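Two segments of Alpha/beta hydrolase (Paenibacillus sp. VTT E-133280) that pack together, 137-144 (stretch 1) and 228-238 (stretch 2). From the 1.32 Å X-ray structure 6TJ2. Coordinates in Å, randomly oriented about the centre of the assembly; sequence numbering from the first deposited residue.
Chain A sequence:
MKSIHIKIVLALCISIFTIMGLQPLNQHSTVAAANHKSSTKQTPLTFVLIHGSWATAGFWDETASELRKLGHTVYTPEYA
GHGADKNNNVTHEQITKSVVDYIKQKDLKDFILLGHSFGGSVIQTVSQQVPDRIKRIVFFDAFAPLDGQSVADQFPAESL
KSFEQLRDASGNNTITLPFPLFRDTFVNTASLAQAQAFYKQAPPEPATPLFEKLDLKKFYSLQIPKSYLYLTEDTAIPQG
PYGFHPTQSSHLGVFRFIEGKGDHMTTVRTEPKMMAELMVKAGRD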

ATOM      1  N   ILE A 137      -0.653 -23.302  -5.016  1.00 10.97           N
ATOM      2  CA  ILE A 137      -1.113 -23.006  -3.638  1.00 11.45           C
ATOM      3  C   ILE A 137      -1.342 -21.510  -3.537  1.00 11.79           C
ATOM      4  O   ILE A 137      -0.424 -20.718  -3.882  1.00 12.99           O
ATOM      5  N   VAL A 138      -2.531 -21.091  -3.138  1.00 10.68           N
ATOM      6  CA  VAL A 138      -2.908 -19.668  -3.078  1.00 11.05           C
ATOM      7  C   VAL A 138      -3.178 -19.314  -1.632  1.00 11.25           C
ATOM      8  O   VAL A 138      -4.083 -19.905  -1.015  1.00 11.81           O
ATOM      9  N   PHE A 139      -2.441 -18.373  -1.123  1.00  9.67           N
ATOM     10  CA  PHE A 139      -2.667 -17.791   0.206  1.00 10.39           C
ATOM     11  C   PHE A 139      -3.496 -16.541   0.043  1.00 10.66           C
ATOM     12  O   PHE A 139      -3.021 -15.575  -0.571  1.00 11.90           O
ATOM     13  N   PHE A 140      -4.706 -16.493   0.521  1.00  9.97           N
ATOM     14  CA  PHE A 140      -5.663 -15.377   0.423  1.00 10.30           C
ATOM     15  C   PHE A 140      -5.804 -14.729   1.785  1.00 11.28           C
ATOM     16  O   PHE A 140      -6.448 -15.308   2.649  1.00 10.69           O
ATOM     17  N   ASP A 141      -5.091 -13.619   2.032  1.00 10.15           N
ATOM     18  CA  ASP A 141      -5.155 -12.931   3.337  1.00  9.87           C
ATOM     19  C   ASP A 141      -4.969 -14.010   4.408  1.00  9.88           C
ATOM     20  O   ASP A 141      -5.774 -14.121   5.352  1.00 11.24           O
ATOM     21  N   ALA A 142      -3.894 -14.762   4.229  1.00 10.66           N
ATOM     22  CA  ALA A 142      -3.630 -15.976   4.992  1.00 11.13           C
ATOM     23  C   ALA A 142      -2.280 -15.901   5.694  1.00 11.20           C
ATOM     24  O   ALA A 142      -1.337 -15.220   5.259  1.00 11.61           O
ATOM     25  N   PHE A 143      -2.189 -16.624   6.784  1.00 10.80           N
ATOM     26  CA  PHE A 143      -0.919 -16.791   7.505  1.00 11.54           C
ATOM     27  C   PHE A 143      -0.067 -17.808   6.778  1.00 13.30           C
ATOM     28  O   PHE A 143      -0.576 -18.802   6.206  1.00 12.91           O
ATOM     29  N   ALA A 144       1.240 -17.609   6.811  1.00 12.47           N
ATOM     30  CA  ALA A 144       2.228 -18.565   6.284  1.00 11.87           C
ATOM     31  C   ALA A 144       3.334 -18.691   7.308  1.00 12.73           C
ATOM     32  O   ALA A 144       4.422 -18.149   7.088  1.00 13.00           O
ATOM     33  N   TYR A 228      -0.091 -15.143  -3.658  1.00  9.95           N
ATOM     34  CA  TYR A 228      -0.651 -14.456  -2.493  1.00  9.35           C
ATOM     35  C   TYR A 228      -1.632 -13.446  -3.005  1.00 10.65           C
ATOM     36  O   TYR A 228      -1.259 -12.531  -3.778  1.00 10.79           O
ATOM     37  N   LEU A 229      -2.893 -13.592  -2.598  1.00 10.63           N
ATOM     38  CA  LEU A 229      -4.002 -12.688  -2.914  1.00  9.87           C
ATOM     39  C   LEU A 229      -4.269 -11.831  -1.684  1.00 10.09           C
ATOM     40  O   LEU A 229      -4.590 -12.371  -0.632  1.00 10.43           O
ATOM     41  N   TYR A 230      -4.079 -10.518  -1.811  1.00  9.86           N
ATOM     42  CA  TYR A 230      -4.138  -9.565  -0.709  1.00  9.78           C
ATOM     43  C   TYR A 230      -5.184  -8.531  -0.943  1.00 10.03           C
ATOM     44  O   TYR A 230      -5.154  -7.903  -2.023  1.00 10.89           O
ATOM     45  N   LEU A 231      -6.050  -8.301   0.014  1.00  9.20           N
ATOM     46  CA  LEU A 231      -7.009  -7.197  -0.013  1.00  9.48           C
ATOM     47  C   LEU A 231      -6.519  -6.080   0.906  1.00  9.30           C
ATOM     48  O   LEU A 231      -6.174  -6.323   2.050  1.00 10.19           O
ATOM     49  N   THR A 232      -6.464  -4.854   0.373  1.00 10.17           N
ATOM     50  CA  THR A 232      -5.628  -3.818   1.025  1.00  9.48           C
ATOM     51  C   THR A 232      -6.255  -3.211   2.285  1.00  9.98           C
ATOM     52  O   THR A 232      -5.513  -2.516   2.981  1.00 10.68           O
ATOM     53  N   GLU A 233      -7.513  -3.503   2.618  1.00  9.33           N
ATOM     54  CA  GLU A 233      -8.100  -3.039   3.876  1.00  9.17           C
ATOM     55  C   GLU A 233      -8.203  -4.224   4.853  1.00  9.54           C
ATOM     56  O   GLU A 233      -8.889  -4.086   5.882  1.00 10.62           O
ATOM     57  N   ASP A 234      -7.479  -5.320   4.615  1.00  9.71           N
ATOM     58  CA  ASP A 234      -7.550  -6.465   5.572  1.00  9.16           C
ATOM     59  C   ASP A 234      -6.632  -6.172   6.754  1.00 10.28           C
ATOM     60  O   ASP A 234      -5.374  -6.110   6.615  1.00 10.85           O
ATOM     61  N   THR A 235      -7.239  -6.004   7.915  1.00  9.66           N
ATOM     62  CA  THR A 235      -6.579  -5.643   9.168  1.00 10.12           C
ATOM     63  C   THR A 235      -6.811  -6.727  10.233  1.00 10.53           C
ATOM     64  O   THR A 235      -6.649  -6.448  11.416  1.00 11.47           O
ATOM     65  N   ALA A 236      -7.150  -7.946   9.864  1.00 10.44           N
ATOM     66  CA  ALA A 236      -7.421  -8.965  10.885  1.00 10.87           C
ATOM     67  C   ALA A 236      -6.156  -9.199  11.674  1.00 11.71           C
ATOM     68  O   ALA A 236      -6.229  -9.417  12.885  1.00 14.24           O
ATOM     69  N   ILE A 237      -4.999  -9.142  11.046  1.00 10.84           N
ATOM     70  CA  ILE A 237      -3.725  -8.870  11.754  1.00 11.72           C
ATOM     71  C   ILE A 237      -3.405  -7.425  11.412  1.00 11.10           C
ATOM     72  O   ILE A 237      -3.565  -7.005  10.256  1.00 11.28           O
ATOM     73  N   PRO A 238      -3.004  -6.613  12.387  1.00 12.56           N
ATOM     74  CA  PRO A 238      -2.776  -5.198  12.116  1.00 12.87           C
ATOM     75  C   PRO A 238      -1.777  -4.953  10.981  1.00 10.97           C
ATOM     76  O   PRO A 238      -0.766  -5.670  10.854  1.00 12.25           O
TER

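Two carboxylates meet across this contact: OD2 of Asp141 lies 2.6 Å from OD2 of Asp234, a separation so short that one of the acid groups probably carries a proton and donates it to the other. Asp141 has more area covered by the opposing stretch than any other residue here. It stands where stretch 1 turns its corner, with phi and psi both positive (49°/52°). Its CA-to-CB bond points sideways, but the m rotamer (chi1 -70°) brings the carboxylate nearer to stretch 2. There Asp141 OD1 accepts a hydrogen bond from Leu231 N at 3.1 Å, taking up a backbone donor just beyond the last bridged pair of the two strands. Asp234, a t rotamer whose CB points toward stretch 1, closes the type I turn that begins at Leu231; its OD1 accepts a hydrogen bond from Ala236 N (3.0 Å), while its OD2 has a hydrogen-bond partner elsewhere in the structure.

Leading into the corner, the chains run parallel, with Phe139 paired to Tyr228 and Phe140 to Leu229. Leu229 N donates to Phe139 O (2.8 Å) and Asp141 N donates to Leu229 O (3.0 Å), so Leu229 uses both its backbone polar groups on stretch 1. This register sets the side chains in pairs on the two faces of the sheet.

On one face, Phe139 (m) leads its ring away from stretch 2, leaving its CB 3.5 Å from CD2 of Tyr228. Tyr228, a t rotamer with chi1 at -159°, instead extends its ring along stretch 1, with Phe139 O over one face of the ring. Its hydroxyl reaches past the corner and donates to Ala142 O, the OH-to-O distance being 2.8 Å. A side chain thus ties the strand of stretch 2 to backbone beyond the corner of stretch 1.

Phe140 and Leu229 share the other face, both with chi1 in the t well, and CD2 of Phe140 approaches CG of Leu229 at 3.9 Å. The Phe140 ring also meets Leu231 (m, t) at its edge, CE2 lying 3.7 Å from CD1 of Leu231. Val138 (t) adds a looser apolar contact, its CG1 4.4 Å from CB of Leu229.

Farther along, the backbones diverge, and the CA atoms of Phe143 and Ile237 are 9.4 Å apart. Side chains span this gap. The CA-to-CB bond of Phe143 points away from stretch 2, but its m rotamer brings the ring back; the CB of Ile237 (t, t) points toward stretch 1, and its CD1 lies at the ring edge, 3.8 Å from Phe143 CE1.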

ATOM      1  CB  ILE A 137      -0.109 -23.508  -2.618  1.00 12.63           C
ATOM      2  CG1 ILE A 137       0.209 -24.991  -2.776  1.00 14.03           C
ATOM      3  CG2 ILE A 137      -0.612 -23.177  -1.238  1.00 13.97           C
ATOM      4  CD1 ILE A 137       1.439 -25.412  -1.958  1.00 16.19           C
ATOM      5  CB  VAL A 138      -4.107 -19.340  -3.985  1.00 11.46           C
ATOM      6  CG1 VAL A 138      -4.491 -17.879  -3.847  1.00 11.74           C
ATOM      7  CG2 VAL A 138      -3.789 -19.699  -5.427  1.00 11.91           C
ATOM      8  CB  PHE A 139      -1.341 -17.451   0.872  1.00  9.84           C
ATOM      9  CG  PHE A 139      -0.533 -18.663   1.241  1.00 10.22           C
ATOM     10  CD1 PHE A 139      -0.476 -19.090   2.561  1.00 11.14           C
ATOM     11  CD2 PHE A 139       0.167 -19.388   0.313  1.00 11.20           C
ATOM     12  CE1 PHE A 139       0.237 -20.224   2.905  1.00 10.37           C
ATOM     13  CE2 PHE A 139       0.880 -20.522   0.637  1.00 11.90           C
ATOM     14  CZ  PHE A 139       0.872 -20.960   1.940  1.00 11.42           C
ATOM     15  CB  PHE A 140      -6.978 -15.843  -0.191  1.00 11.04           C
ATOM     16  CG  PHE A 140      -8.143 -14.903  -0.047  1.00 11.71           C
ATOM     17  CD1 PHE A 140      -9.444 -15.383   0.068  1.00 14.66           C
ATOM     18  CD2 PHE A 140      -7.954 -13.528  -0.046  1.00 13.37           C
ATOM     19  CE1 PHE A 140     -10.492 -14.501   0.276  1.00 15.97           C
ATOM     20  CE2 PHE A 140      -9.000 -12.662   0.194  1.00 15.99           C
ATOM     21  CZ  PHE A 140     -10.284 -13.156   0.346  1.00 16.62           C
ATOM     22  CB  ASP A 141      -6.425 -12.120   3.512  1.00 10.86           C
ATOM     23  CG  ASP A 141      -6.470 -10.905   2.623  1.00 13.59           C
ATOM     24  OD1 ASP A 141      -5.510 -10.621   1.976  1.00 16.30           O
ATOM     25  OD2 ASP A 141      -7.487 -10.175   2.677  1.00 15.16           O
ATOM     26  CB  ALA A 142      -3.726 -17.220   4.133  1.00 12.04           C
ATOM     27  CB  PHE A 143      -1.195 -17.240   8.942  1.00 13.03           C
ATOM     28  CG  PHE A 143      -2.026 -16.249   9.693  1.00 13.96           C
ATOM     29  CD1 PHE A 143      -1.447 -15.050  10.088  1.00 16.95           C
ATOM     30  CD2 PHE A 143      -3.381 -16.446   9.928  1.00 15.40           C
ATOM     31  CE1 PHE A 143      -2.226 -14.088  10.734  1.00 18.00           C
ATOM     32  CE2 PHE A 143      -4.148 -15.465  10.526  1.00 16.46           C
ATOM     33  CZ  PHE A 143      -3.564 -14.322  10.974  1.00 18.41           C
ATOM     34  CB  ALA A 144       2.694 -18.067   4.932  1.00 13.69           C
ATOM     35  CB  TYR A 228       0.424 -13.796  -1.624  1.00 10.34           C
ATOM     36  CG  TYR A 228      -0.032 -13.528  -0.204  1.00  9.61           C
ATOM     37  CD1 TYR A 228      -0.876 -12.470   0.106  1.00  9.54           C
ATOM     38  CD2 TYR A 228       0.340 -14.374   0.844  1.00  9.58           C
ATOM     39  CE1 TYR A 228      -1.376 -12.273   1.368  1.00  9.91           C
ATOM     40  CE2 TYR A 228      -0.156 -14.172   2.128  1.00 10.02           C
ATOM     41  CZ  TYR A 228      -1.043 -13.161   2.369  1.00  9.35           C
ATOM     42  OH  TYR A 228      -1.545 -12.991   3.645  1.00 11.23           O
ATOM     43  CB  LEU A 229      -5.219 -13.536  -3.354  1.00 10.98           C
ATOM     44  CG  LEU A 229      -6.503 -12.723  -3.572  1.00 13.42           C
ATOM     45  CD1 LEU A 229      -6.357 -11.564  -4.563  1.00 15.15           C
ATOM     46  CD2 LEU A 229      -7.664 -13.646  -3.979  1.00 13.28           C
ATOM     47  CB  TYR A 230      -2.767  -8.903  -0.542  1.00  9.75           C
ATOM     48  CG  TYR A 230      -2.702  -7.856   0.531  1.00 10.02           C
ATOM     49  CD1 TYR A 230      -2.314  -6.583   0.200  1.00  9.75           C
ATOM     50  CD2 TYR A 230      -3.058  -8.121   1.844  1.00 10.22           C
ATOM     51  CE1 TYR A 230      -2.174  -5.615   1.169  1.00 10.82           C
ATOM     52  CE2 TYR A 230      -2.998  -7.125   2.806  1.00 10.57           C
ATOM     53  CZ  TYR A 230      -2.541  -5.886   2.465  1.00 10.57           C
ATOM     54  OH  TYR A 230      -2.443  -4.941   3.492  1.00 11.89           O
ATOM     55  CB  LEU A 231      -8.414  -7.642   0.367  1.00 10.66           C
ATOM     56  CG  LEU A 231      -8.963  -8.849  -0.379  1.00 11.35           C
ATOM     57  CD1 LEU A 231     -10.371  -9.176   0.099  1.00 11.42           C
ATOM     58  CD2 LEU A 231      -8.977  -8.603  -1.892  1.00 11.45           C
ATOM     59  CB  THR A 232      -5.284  -2.698   0.054  1.00 10.86           C
ATOM     60  OG1 THR A 232      -6.459  -1.975  -0.303  1.00 13.20           O
ATOM     61  CG2 THR A 232      -4.586  -3.200  -1.197  1.00 12.22           C
ATOM     62  CB  GLU A 233      -9.444  -2.358   3.650  1.00 10.56           C
ATOM     63  CG  GLU A 233      -9.305  -0.926   3.092  1.00 10.91           C
ATOM     64  CD  GLU A 233     -10.577  -0.437   2.476  1.00 11.31           C
ATOM     65  OE1 GLU A 233     -11.022  -1.016   1.463  1.00 12.81           O
ATOM     66  OE2 GLU A 233     -11.154   0.545   2.990  1.00 11.36           O
ATOM     67  CB  ASP A 234      -7.180  -7.756   4.879  1.00 10.77           C
ATOM     68  CG  ASP A 234      -7.492  -8.941   5.780  1.00 11.23           C
ATOM     69  OD1 ASP A 234      -7.433  -8.778   7.012  1.00 11.51           O
ATOM     70  OD2 ASP A 234      -7.886  -9.992   5.210  1.00 11.30           O
ATOM     71  CB  THR A 235      -7.110  -4.312   9.666  1.00 10.40           C
ATOM     72  OG1 THR A 235      -8.532  -4.342   9.763  1.00 10.95           O
ATOM     73  CG2 THR A 235      -6.727  -3.189   8.747  1.00 10.30           C
ATOM     74  CB  ALA A 236      -8.006 -10.206  10.276  1.00 12.30           C
ATOM     75  CB  ILE A 237      -2.645  -9.905  11.363  1.00 13.71           C
ATOM     76  CG1 ILE A 237      -1.409  -9.740  12.241  1.00 14.36           C
ATOM     77  CG2 ILE A 237      -2.329  -9.861   9.865  1.00 13.86           C
ATOM     78  CD1 ILE A 237      -0.534 -10.969  12.180  1.00 15.34           C
ATOM     79  CB  PRO A 238      -2.221  -4.681  13.462  1.00 15.45           C
ATOM     80  CG  PRO A 238      -2.793  -5.610  14.506  1.00 16.08           C
ATOM     81  CD  PRO A 238      -2.873  -6.971  13.819  1.00 14.47           C
TER